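Local coordinates for GTPase subunit of restriction endonuclease (Thermococcus gammatolerans, PDB 6P0F), which probably binds DNA through its N-terminal YTH domain and serves as the GTPase subunit of an McrBC-type restriction endonuclease, at residues D15-E18 / N19-T23; K26-K29 / R30-E34; W115-G118 / E119-R122. All coordinates share one frame; numbering follows the deposited sequence.

Contact 1. Residues D15-E18 / N19-T23; sequences DEYE and NFEET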
ATOM      1  N   ASP A  15       7.311  10.081  -9.271  1.00 30.57           N
ATOM      2  CA  ASP A  15       7.039  10.718  -7.988  1.00 28.75           C
ATOM      3  C   ASP A  15       6.340   9.748  -7.036  1.00 25.43           C
ATOM      4  O   ASP A  15       6.495   9.859  -5.808  1.00 24.00           O
ATOM      5  CB  ASP A  15       6.184  11.965  -8.194  1.00 32.02           C
ATOM      6  CG  ASP A  15       6.955  13.111  -8.850  1.00 38.23           C
ATOM      7  OD1 ASP A  15       8.201  13.039  -8.971  1.00 39.35           O
ATOM      8  OD2 ASP A  15       6.303  14.104  -9.216  1.00 46.51           O
ATOM      9  N   GLU A  16       5.548   8.827  -7.580  1.00 26.12           N
ATOM     10  CA  GLU A  16       4.882   7.810  -6.766  1.00 27.90           C
ATOM     11  C   GLU A  16       5.886   7.000  -5.957  1.00 24.97           C
ATOM     12  O   GLU A  16       5.665   6.727  -4.755  1.00 22.39           O
ATOM     13  CB  GLU A  16       4.059   6.897  -7.674  1.00 29.38           C
ATOM     14  CG  GLU A  16       3.213   5.915  -6.958  1.00 35.14           C
ATOM     15  CD  GLU A  16       2.229   5.231  -7.907  1.00 42.34           C
ATOM     16  OE1 GLU A  16       2.668   4.660  -8.952  1.00 37.36           O
ATOM     17  OE2 GLU A  16       1.013   5.274  -7.596  1.00 50.91           O
ATOM     18  N   TYR A  17       6.991   6.588  -6.587  1.00 22.69           N
ATOM     19  CA  TYR A  17       7.986   5.840  -5.840  1.00 21.64           C
ATOM     20  C   TYR A  17       8.630   6.724  -4.785  1.00 18.80           C
ATOM     21  O   TYR A  17       8.889   6.274  -3.677  1.00 20.35           O
ATOM     22  CB  TYR A  17       9.084   5.248  -6.723  1.00 23.06           C
ATOM     23  CG  TYR A  17      10.039   4.407  -5.911  1.00 25.14           C
ATOM     24  CD1 TYR A  17       9.721   3.095  -5.563  1.00 24.32           C
ATOM     25  CD2 TYR A  17      11.237   4.926  -5.418  1.00 29.70           C
ATOM     26  CE1 TYR A  17      10.568   2.315  -4.802  1.00 29.19           C
ATOM     27  CE2 TYR A  17      12.087   4.145  -4.636  1.00 28.88           C
ATOM     28  CZ  TYR A  17      11.745   2.846  -4.328  1.00 32.49           C
ATOM     29  OH  TYR A  17      12.556   2.040  -3.560  1.00 39.38           O
ATOM     30  N   GLU A  18       8.936   7.978  -5.128  1.00 20.96           N
ATOM     31  CA  GLU A  18       9.495   8.888  -4.130  1.00 22.22           C
ATOM     32  C   GLU A  18       8.577   8.991  -2.912  1.00 18.95           C
ATOM     33  O   GLU A  18       9.036   8.941  -1.764  1.00 19.50           O
ATOM     34  CB  GLU A  18       9.725  10.271  -4.747  1.00 26.40           C
ATOM     35  CG  GLU A  18      10.684  10.224  -5.930  1.00 34.11           C
ATOM     36  CD  GLU A  18      12.076   9.779  -5.513  1.00 40.54           C
ATOM     37  OE1 GLU A  18      12.465   8.643  -5.828  1.00 43.97           O
ATOM     38  OE2 GLU A  18      12.784  10.555  -4.843  1.00 48.08           O
ATOM     39  N   ASN A  19       7.269   9.122  -3.149  1.00 19.02           N
ATOM     40  CA  ASN A  19       6.325   9.223  -2.037  1.00 20.56           C
ATOM     41  C   ASN A  19       6.284   7.927  -1.231  1.00 17.49           C
ATOM     42  O   ASN A  19       6.223   7.954   0.004  1.00 17.26           O
ATOM     43  CB  ASN A  19       4.934   9.544  -2.584  1.00 19.63           C
ATOM     44  CG  ASN A  19       4.835  10.966  -3.143  1.00 23.90           C
ATOM     45  OD1 ASN A  19       5.762  11.744  -3.014  1.00 24.66           O
ATOM     46  ND2 ASN A  19       3.716  11.283  -3.753  1.00 25.49           N
ATOM     47  N   PHE A  20       6.312   6.794  -1.920  1.00 17.10           N
ATOM     48  CA  PHE A  20       6.310   5.473  -1.276  1.00 18.14           C
ATOM     49  C   PHE A  20       7.557   5.253  -0.430  1.00 19.30           C
ATOM     50  O   PHE A  20       7.484   4.739   0.691  1.00 18.32           O
ATOM     51  CB  PHE A  20       6.209   4.425  -2.378  1.00 18.84           C
ATOM     52  CG  PHE A  20       6.174   3.016  -1.913  1.00 17.72           C
ATOM     53  CD1 PHE A  20       5.025   2.490  -1.350  1.00 18.96           C
ATOM     54  CD2 PHE A  20       7.283   2.179  -2.081  1.00 19.14           C
ATOM     55  CE1 PHE A  20       4.992   1.143  -0.945  1.00 19.36           C
ATOM     56  CE2 PHE A  20       7.234   0.842  -1.699  1.00 21.57           C
ATOM     57  CZ  PHE A  20       6.090   0.342  -1.132  1.00 19.24           C
ATOM     58  N   GLU A  21       8.716   5.619  -0.967  1.00 18.43           N
ATOM     59  CA  GLU A  21       9.941   5.534  -0.191  1.00 19.65           C
ATOM     60  C   GLU A  21       9.838   6.369   1.077  1.00 18.52           C
ATOM     61  O   GLU A  21      10.273   5.940   2.147  1.00 19.74           O
ATOM     62  CB  GLU A  21      11.114   5.993  -1.063  1.00 20.99           C
ATOM     63  CG  GLU A  21      12.466   5.915  -0.383  1.00 27.41           C
ATOM     64  CD  GLU A  21      13.594   6.307  -1.337  1.00 33.33           C
ATOM     65  OE1 GLU A  21      13.507   7.410  -1.913  1.00 32.21           O
ATOM     66  OE2 GLU A  21      14.527   5.499  -1.541  1.00 36.08           O
ATOM     67  N   GLU A  22       9.218   7.545   0.980  1.00 17.51           N
ATOM     68  CA  GLU A  22       9.162   8.432   2.123  1.00 18.38           C
ATOM     69  C   GLU A  22       8.323   7.853   3.258  1.00 19.12           C
ATOM     70  O   GLU A  22       8.749   7.862   4.417  1.00 19.46           O
ATOM     71  CB  GLU A  22       8.626   9.797   1.706  1.00 21.64           C
ATOM     72  CG  GLU A  22       8.564  10.758   2.864  1.00 24.75           C
ATOM     73  CD  GLU A  22       9.952  11.333   3.234  1.00 26.92           C
ATOM     74  OE1 GLU A  22      10.182  11.581   4.429  1.00 35.92           O
ATOM     75  OE2 GLU A  22      10.767  11.553   2.295  1.00 35.71           O
ATOM     76  N   THR A  23       7.107   7.392   2.968  1.00 16.83           N
ATOM     77  CA  THR A  23       6.194   7.067   4.040  1.00 16.63           C
ATOM     78  C   THR A  23       5.908   5.592   4.238  1.00 17.10           C
ATOM     79  O   THR A  23       5.325   5.264   5.266  1.00 17.05           O
ATOM     80  CB  THR A  23       4.851   7.791   3.872  1.00 17.90           C
ATOM     81  OG1 THR A  23       4.237   7.436   2.639  1.00 16.91           O
ATOM     82  CG2 THR A  23       5.061   9.320   3.912  1.00 20.74           C
TER
HETATM   83  O   HOH W   1      14.307   2.760  -1.699  1.00 41.66           O
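Y17 meets F20 and E21 one turn further along helix 15-26, an alpha helix of the YTH domain. Four backbone bonds cross the contact in the i to i+4 pattern. N19 N donates to D15 O at 2.9 Å, and F20 N does the same to E16 O. E22 N to E18 O is the longest and most bent of the four. The bond from E21 N to Y17 O is the shortest and straightest, at 2.8 Å and 170°. Further on, at 21-23, the helix widens into a pi-type turn.

The apolar contacts gather round Y17. Its CG lies anti to the backbone N (chi1 -176°), which brings the ring beside F20 and E21. Y17 CE1 comes to the edge of the F20 ring, near its plane, 4.3 Å from F20 CD2. Further round the tyrosine ring, Y17 CE2 lies 4.1 Å from E21 CB. Both rings also touch I10 of strand 5-11 and V75 of strand 70-76, so they pack the helix against the sheet.

The polar side chains are more scattered. N19 OD1 accepts from R116 N in the loop before strand 123-127. E22 OE1 pairs with K26. E18 OE1 and E21 OE1 are 4.2 Å apart and probably repel each other mildly. One water joins Y17 to E21: it is 2.7 Å from Y17 OH and donates to E21 OE2 at 2.8 Å.

Contact 2. Residues K26-K29 / R30-E34; sequences KGVK and RNELE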
ATOM      1  N   LYS A  26      10.679   4.251   4.449  1.00 18.36           N
ATOM      2  CA  LYS A  26      11.324   4.935   5.554  1.00 21.16           C
ATOM      3  C   LYS A  26      10.361   5.140   6.712  1.00 20.69           C
ATOM      4  O   LYS A  26      10.639   4.711   7.836  1.00 22.67           O
ATOM      5  CB  LYS A  26      11.877   6.270   5.058  1.00 20.45           C
ATOM      6  CG  LYS A  26      12.627   7.019   6.077  1.00 24.11           C
ATOM      7  CD  LYS A  26      13.252   8.324   5.526  1.00 25.46           C
ATOM      8  CE  LYS A  26      12.231   9.274   4.866  1.00 26.89           C
ATOM      9  NZ  LYS A  26      11.152   9.791   5.805  1.00 25.50           N
ATOM     10  N   GLY A  27       9.190   5.704   6.421  1.00 18.39           N
ATOM     11  CA  GLY A  27       8.268   6.096   7.461  1.00 17.71           C
ATOM     12  C   GLY A  27       8.603   7.478   7.977  1.00 20.60           C
ATOM     13  O   GLY A  27       9.635   8.077   7.644  1.00 19.55           O
ATOM     14  N   VAL A  28       7.712   7.996   8.821  1.00 19.60           N
ATOM     15  CA  VAL A  28       7.914   9.335   9.363  1.00 19.76           C
ATOM     16  C   VAL A  28       7.822   9.305  10.881  1.00 20.11           C
ATOM     17  O   VAL A  28       7.071   8.526  11.477  1.00 20.03           O
ATOM     18  CB  VAL A  28       6.918  10.364   8.790  1.00 21.91           C
ATOM     19  CG1 VAL A  28       6.951  10.398   7.269  1.00 27.31           C
ATOM     20  CG2 VAL A  28       5.517  10.093   9.253  1.00 26.56           C
ATOM     21  N   LYS A  29       8.602  10.171  11.526  1.00 20.06           N
ATOM     22  CA  LYS A  29       8.505  10.286  12.970  1.00 20.39           C
ATOM     23  C   LYS A  29       7.090  10.706  13.340  1.00 20.39           C
ATOM     24  O   LYS A  29       6.456  11.484  12.631  1.00 20.67           O
ATOM     25  CB  LYS A  29       9.523  11.303  13.479  1.00 22.25           C
ATOM     26  CG  LYS A  29      10.956  10.807  13.359  1.00 25.82           C
ATOM     27  CD  LYS A  29      11.977  11.875  13.728  1.00 33.46           C
ATOM     28  CE  LYS A  29      13.383  11.471  13.239  1.00 40.73           C
ATOM     29  NZ  LYS A  29      14.419  12.538  13.473  1.00 46.09           N
ATOM     30  N   ARG A  30       6.593  10.176  14.448  1.00 20.50           N
ATOM     31  CA  ARG A  30       5.230  10.494  14.865  1.00 19.47           C
ATOM     32  C   ARG A  30       5.018  12.000  15.006  1.00 20.90           C
ATOM     33  O   ARG A  30       3.929  12.498  14.704  1.00 21.77           O
ATOM     34  CB  ARG A  30       4.922   9.799  16.192  1.00 23.42           C
ATOM     35  CG  ARG A  30       3.563  10.129  16.737  1.00 26.30           C
ATOM     36  CD  ARG A  30       3.285   9.400  18.067  1.00 27.45           C
ATOM     37  NE  ARG A  30       2.180  10.058  18.750  1.00 28.12           N
ATOM     38  CZ  ARG A  30       1.250   9.429  19.446  1.00 28.26           C
ATOM     39  NH1 ARG A  30       1.294   8.125  19.582  1.00 26.10           N
ATOM     40  NH2 ARG A  30       0.276  10.116  20.006  1.00 30.88           N
ATOM     41  N   ASN A  31       6.035  12.744  15.443  1.00 23.51           N
ATOM     42  CA  ASN A  31       5.835  14.187  15.597  1.00 25.42           C
ATOM     43  C   ASN A  31       5.545  14.898  14.286  1.00 28.41           C
ATOM     44  O   ASN A  31       4.978  15.992  14.322  1.00 34.79           O
ATOM     45  CB  ASN A  31       7.052  14.795  16.315  1.00 29.27           C
ATOM     46  CG  ASN A  31       7.144  14.328  17.749  1.00 50.69           C
ATOM     47  OD1 ASN A  31       6.200  13.738  18.292  1.00 58.32           O
ATOM     48  ND2 ASN A  31       8.277  14.599  18.384  1.00 60.94           N
ATOM     49  N   GLU A  32       5.921  14.323  13.131  1.00 23.14           N
ATOM     50  CA  GLU A  32       5.591  14.913  11.845  1.00 25.24           C
ATOM     51  C   GLU A  32       4.092  14.871  11.566  1.00 24.52           C
ATOM     52  O   GLU A  32       3.608  15.621  10.711  1.00 28.96           O
ATOM     53  CB  GLU A  32       6.381  14.230  10.714  1.00 28.04           C
ATOM     54  CG  GLU A  32       7.916  14.148  10.960  1.00 32.99           C
ATOM     55  CD  GLU A  32       8.697  13.471   9.800  1.00 38.59           C
ATOM     56  OE1 GLU A  32       9.469  12.462  10.035  1.00 32.15           O
ATOM     57  OE2 GLU A  32       8.540  13.962   8.650  1.00 37.19           O
ATOM     58  N   LEU A  33       3.337  14.028  12.274  1.00 19.97           N
ATOM     59  CA  LEU A  33       1.898  13.921  12.073  1.00 17.52           C
ATOM     60  C   LEU A  33       1.076  14.502  13.216  1.00 21.27           C
ATOM     61  O   LEU A  33      -0.135  14.685  13.049  1.00 22.87           O
ATOM     62  CB  LEU A  33       1.486  12.449  11.893  1.00 20.05           C
ATOM     63  CG  LEU A  33       2.087  11.726  10.687  1.00 21.48           C
ATOM     64  CD1 LEU A  33       1.689  10.243  10.685  1.00 21.81           C
ATOM     65  CD2 LEU A  33       1.665  12.401   9.434  1.00 24.69           C
ATOM     66  N   GLU A  34       1.682  14.689  14.386  1.00 21.97           N
ATOM     67  CA  GLU A  34       0.979  15.247  15.528  1.00 25.13           C
ATOM     68  C   GLU A  34       0.435  16.618  15.153  1.00 24.62           C
ATOM     69  O   GLU A  34       1.089  17.388  14.452  1.00 26.33           O
ATOM     70  CB  GLU A  34       1.912  15.345  16.731  1.00 23.83           C
ATOM     71  CG  GLU A  34       2.203  13.994  17.377  1.00 26.54           C
ATOM     72  CD  GLU A  34       1.087  13.454  18.256  1.00 39.11           C
ATOM     73  OE1 GLU A  34       1.334  12.474  19.009  1.00 43.60           O
ATOM     74  OE2 GLU A  34      -0.043  13.981  18.174  1.00 41.27           O
TER
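V28 and L33 form the packed, buried part of this contact. Their side chains cross at about a right angle, with V28 CG2 4.1 Å from L33 CG. Both also touch F52 of strand 49-55 and F114.

On the open side, E32 makes a polar clasp. Its CG lies anti to the carbonyl carbon (chi1 -51°), and the extended chain beyond carries the carboxylate back to strand 28-29. E32 OE1 accepts from K29 N at 2.9 Å. The donor stands above the carboxylate plane, and the bond is bent, with an angle of 144° at the hydrogen. The same oxygen lies 3.5 Å from V28 CB. The return bond runs from E32 N to K29 O, also 2.9 Å, so the two residues are tied twice.

The chain turns helically at 30-32, without regular helix bonds, and leads toward helix 39-45. R30 O accepts from both L33 N and E34 N. The R30 side chain is pinned between two carboxylates. It grips E34 side-on: NE and NH2 of R30 both donate to E34 OE1, NE at 2.6 Å, with that oxygen in the guanidinium plane. R30 NH1 pairs with D43 of helix 39-45.

The loose side belongs to the lysines. K29 is exposed and runs extended away from the turn. K26 NZ bonds to G27 O, and its charge is paired with E22.

Contact 3. Residues W115-G118 / E119-R122; sequences WRKG and ENFR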
ATOM      1  N   TRP A 115       4.702  14.267   0.599  1.00 21.69           N
ATOM      2  CA  TRP A 115       4.449  13.715  -0.707  1.00 23.96           C
ATOM      3  C   TRP A 115       4.447  14.806  -1.766  1.00 29.13           C
ATOM      4  O   TRP A 115       3.866  15.877  -1.561  1.00 27.54           O
ATOM      5  CB  TRP A 115       3.105  13.048  -0.702  1.00 25.46           C
ATOM      6  CG  TRP A 115       3.034  11.768   0.050  1.00 21.10           C
ATOM      7  CD1 TRP A 115       4.054  10.910   0.308  1.00 22.96           C
ATOM      8  CD2 TRP A 115       1.862  11.195   0.608  1.00 19.07           C
ATOM      9  NE1 TRP A 115       3.578   9.792   0.981  1.00 19.99           N
ATOM     10  CE2 TRP A 115       2.236   9.968   1.203  1.00 19.87           C
ATOM     11  CE3 TRP A 115       0.530  11.607   0.693  1.00 20.66           C
ATOM     12  CZ2 TRP A 115       1.330   9.152   1.849  1.00 21.79           C
ATOM     13  CZ3 TRP A 115      -0.380  10.772   1.325  1.00 24.21           C
ATOM     14  CH2 TRP A 115       0.031   9.571   1.897  1.00 21.56           C
ATOM     15  N   ARG A 116       5.065  14.512  -2.903  1.00 27.88           N
ATOM     16  CA  ARG A 116       4.850  15.313  -4.092  1.00 30.48           C
ATOM     17  C   ARG A 116       3.400  15.184  -4.501  1.00 34.04           C
ATOM     18  O   ARG A 116       2.900  14.065  -4.688  1.00 33.65           O
ATOM     19  CB  ARG A 116       5.753  14.845  -5.220  1.00 34.27           C
ATOM     20  CG  ARG A 116       7.231  15.104  -4.996  1.00 40.75           C
ATOM     21  CD  ARG A 116       7.981  14.524  -6.180  1.00 47.22           C
ATOM     22  NE  ARG A 116       9.424  14.742  -6.194  1.00 56.90           N
ATOM     23  CZ  ARG A 116      10.275  14.250  -5.302  1.00 55.32           C
ATOM     24  NH1 ARG A 116       9.839  13.531  -4.280  1.00 52.28           N
ATOM     25  NH2 ARG A 116      11.571  14.493  -5.428  1.00 60.27           N
ATOM     26  N   LYS A 117       2.698  16.308  -4.620  1.00 32.39           N
ATOM     27  CA  LYS A 117       1.290  16.249  -4.970  1.00 35.27           C
ATOM     28  C   LYS A 117       0.475  15.618  -3.855  1.00 30.78           C
ATOM     29  O   LYS A 117      -0.614  15.093  -4.106  1.00 32.19           O
ATOM     30  CB  LYS A 117       1.070  15.425  -6.235  1.00 42.10           C
ATOM     31  CG  LYS A 117       1.707  15.940  -7.496  1.00 50.47           C
ATOM     32  CD  LYS A 117       0.716  16.833  -8.206  1.00 55.57           C
ATOM     33  CE  LYS A 117      -0.007  16.076  -9.323  1.00 58.53           C
ATOM     34  NZ  LYS A 117       0.827  15.926 -10.575  1.00 54.77           N
ATOM     35  N   GLY A 118       0.967  15.707  -2.620  1.00 30.91           N
ATOM     36  CA  GLY A 118       0.372  14.939  -1.545  1.00 32.63           C
ATOM     37  C   GLY A 118      -1.093  15.247  -1.340  1.00 31.60           C
ATOM     38  O   GLY A 118      -1.879  14.368  -0.947  1.00 28.66           O
ATOM     39  N   GLU A 119      -1.486  16.491  -1.608  1.00 35.45           N
ATOM     40  CA  GLU A 119      -2.831  16.942  -1.305  1.00 37.65           C
ATOM     41  C   GLU A 119      -3.872  16.165  -2.075  1.00 29.98           C
ATOM     42  O   GLU A 119      -5.031  16.134  -1.652  1.00 38.22           O
ATOM     43  CB  GLU A 119      -2.958  18.435  -1.606  1.00 39.52           C
ATOM     44  CG  GLU A 119      -2.587  18.803  -3.022  1.00 40.90           C
ATOM     45  CD  GLU A 119      -2.536  20.305  -3.195  1.00 49.60           C
ATOM     46  OE1 GLU A 119      -2.430  21.000  -2.161  1.00 49.01           O
ATOM     47  OE2 GLU A 119      -2.616  20.791  -4.349  1.00 60.67           O
ATOM     48  N   ASN A 120      -3.477  15.496  -3.160  1.00 34.49           N
ATOM     49  CA  ASN A 120      -4.408  14.672  -3.923  1.00 33.94           C
ATOM     50  C   ASN A 120      -4.776  13.372  -3.205  1.00 39.92           C
ATOM     51  O   ASN A 120      -5.849  12.811  -3.451  1.00 40.69           O
ATOM     52  CB  ASN A 120      -3.802  14.306  -5.282  1.00 42.69           C
ATOM     53  CG  ASN A 120      -3.665  15.496  -6.222  1.00 50.86           C
ATOM     54  OD1 ASN A 120      -4.201  16.578  -5.963  1.00 47.77           O
ATOM     55  ND2 ASN A 120      -2.935  15.298  -7.320  1.00 51.57           N
ATOM     56  N   PHE A 121      -3.903  12.871  -2.337  1.00 30.86           N
ATOM     57  CA  PHE A 121      -3.971  11.482  -1.875  1.00 28.24           C
ATOM     58  C   PHE A 121      -4.528  11.400  -0.454  1.00 30.18           C
ATOM     59  O   PHE A 121      -3.890  10.887   0.485  1.00 29.82           O
ATOM     60  CB  PHE A 121      -2.588  10.843  -1.961  1.00 29.20           C
ATOM     61  CG  PHE A 121      -1.944  10.984  -3.310  1.00 31.11           C
ATOM     62  CD1 PHE A 121      -2.461  10.321  -4.392  1.00 32.10           C
ATOM     63  CD2 PHE A 121      -0.846  11.797  -3.494  1.00 33.72           C
ATOM     64  CE1 PHE A 121      -1.880  10.445  -5.648  1.00 38.60           C
ATOM     65  CE2 PHE A 121      -0.270  11.941  -4.746  1.00 37.93           C
ATOM     66  CZ  PHE A 121      -0.781  11.253  -5.819  1.00 36.17           C
ATOM     67  N   ARG A 122      -5.764  11.864  -0.307  1.00 28.45           N
ATOM     68  CA  ARG A 122      -6.312  12.130   1.010  1.00 25.67           C
ATOM     69  C   ARG A 122      -6.962  10.923   1.688  1.00 23.40           C
ATOM     70  O   ARG A 122      -7.317  11.018   2.863  1.00 24.81           O
ATOM     71  CB  ARG A 122      -7.329  13.272   0.921  1.00 31.05           C
ATOM     72  CG  ARG A 122      -8.614  12.909   0.179  1.00 31.37           C
ATOM     73  CD  ARG A 122      -9.451  14.166  -0.092  1.00 33.32           C
ATOM     74  NE  ARG A 122     -10.731  13.817  -0.714  1.00 35.54           N
ATOM     75  CZ  ARG A 122     -11.814  13.434  -0.041  1.00 41.34           C
ATOM     76  NH1 ARG A 122     -11.792  13.364   1.287  1.00 38.92           N
ATOM     77  NH2 ARG A 122     -12.933  13.136  -0.690  1.00 38.75           N
TER
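K117 O and G118 O each accept a backbone bond from three residues on. N120 N donates to K117 O at 3.0 Å, and F121 N to G118 O at 2.9 Å. These bonds form a short 3-10 turn. It overlaps the end of a type II beta turn from W115 to G118, with K117 in its third position at positive phi (67°). A side chain at G118 would run into W115 CB.

F121 CG lies anti to the carbonyl carbon (chi1 -52°), which turns the ring back over the turn. The ring edge points at R116 O, with F121 CE2 3.8 Å away, and K117 O approaches obliquely. N120 CB sits over the centre of one ring face. K117 CE also lies 3.6 Å from N120 ND2. On the inner side, W115 CZ3 packs on F121 CB at 4.0 Å. A serine in place of F121 would probably open a gap beneath N120 CB and beside K117 O, where the ring now packs.

The loop joins strand 91-102 to strand 123-127. W115 NE1 bonds to T23 OG1 of helix 15-26, and its ring meets F52 of strand 49-55. R122 bridges to E102 at the end of strand 91-102.

Contacts 1 and 2 follow each other along the chain, and T23 CG2 packs on V28 CG1 between them. Contact 3 lies against the same helix, but contacts 2 and 3 do not touch; their nearest atoms are about 7 Å apart. Contact 1 lies deepest, its centre about 11 Å from that of the chain, and has few exposed residues. Contacts 2 and 3 are nearer the surface, with more. Regular helical bonds and aromatic rings suit contact 1 to a helix lying on a sheet. Contact 2 combines a small apolar pair with carboxylates holding a backbone N-H and a guanidinium. Contact 3 has tight backbone turns and a phenylalanine ring set edgewise to R116 O. F52 of strand 49-55 touches all three.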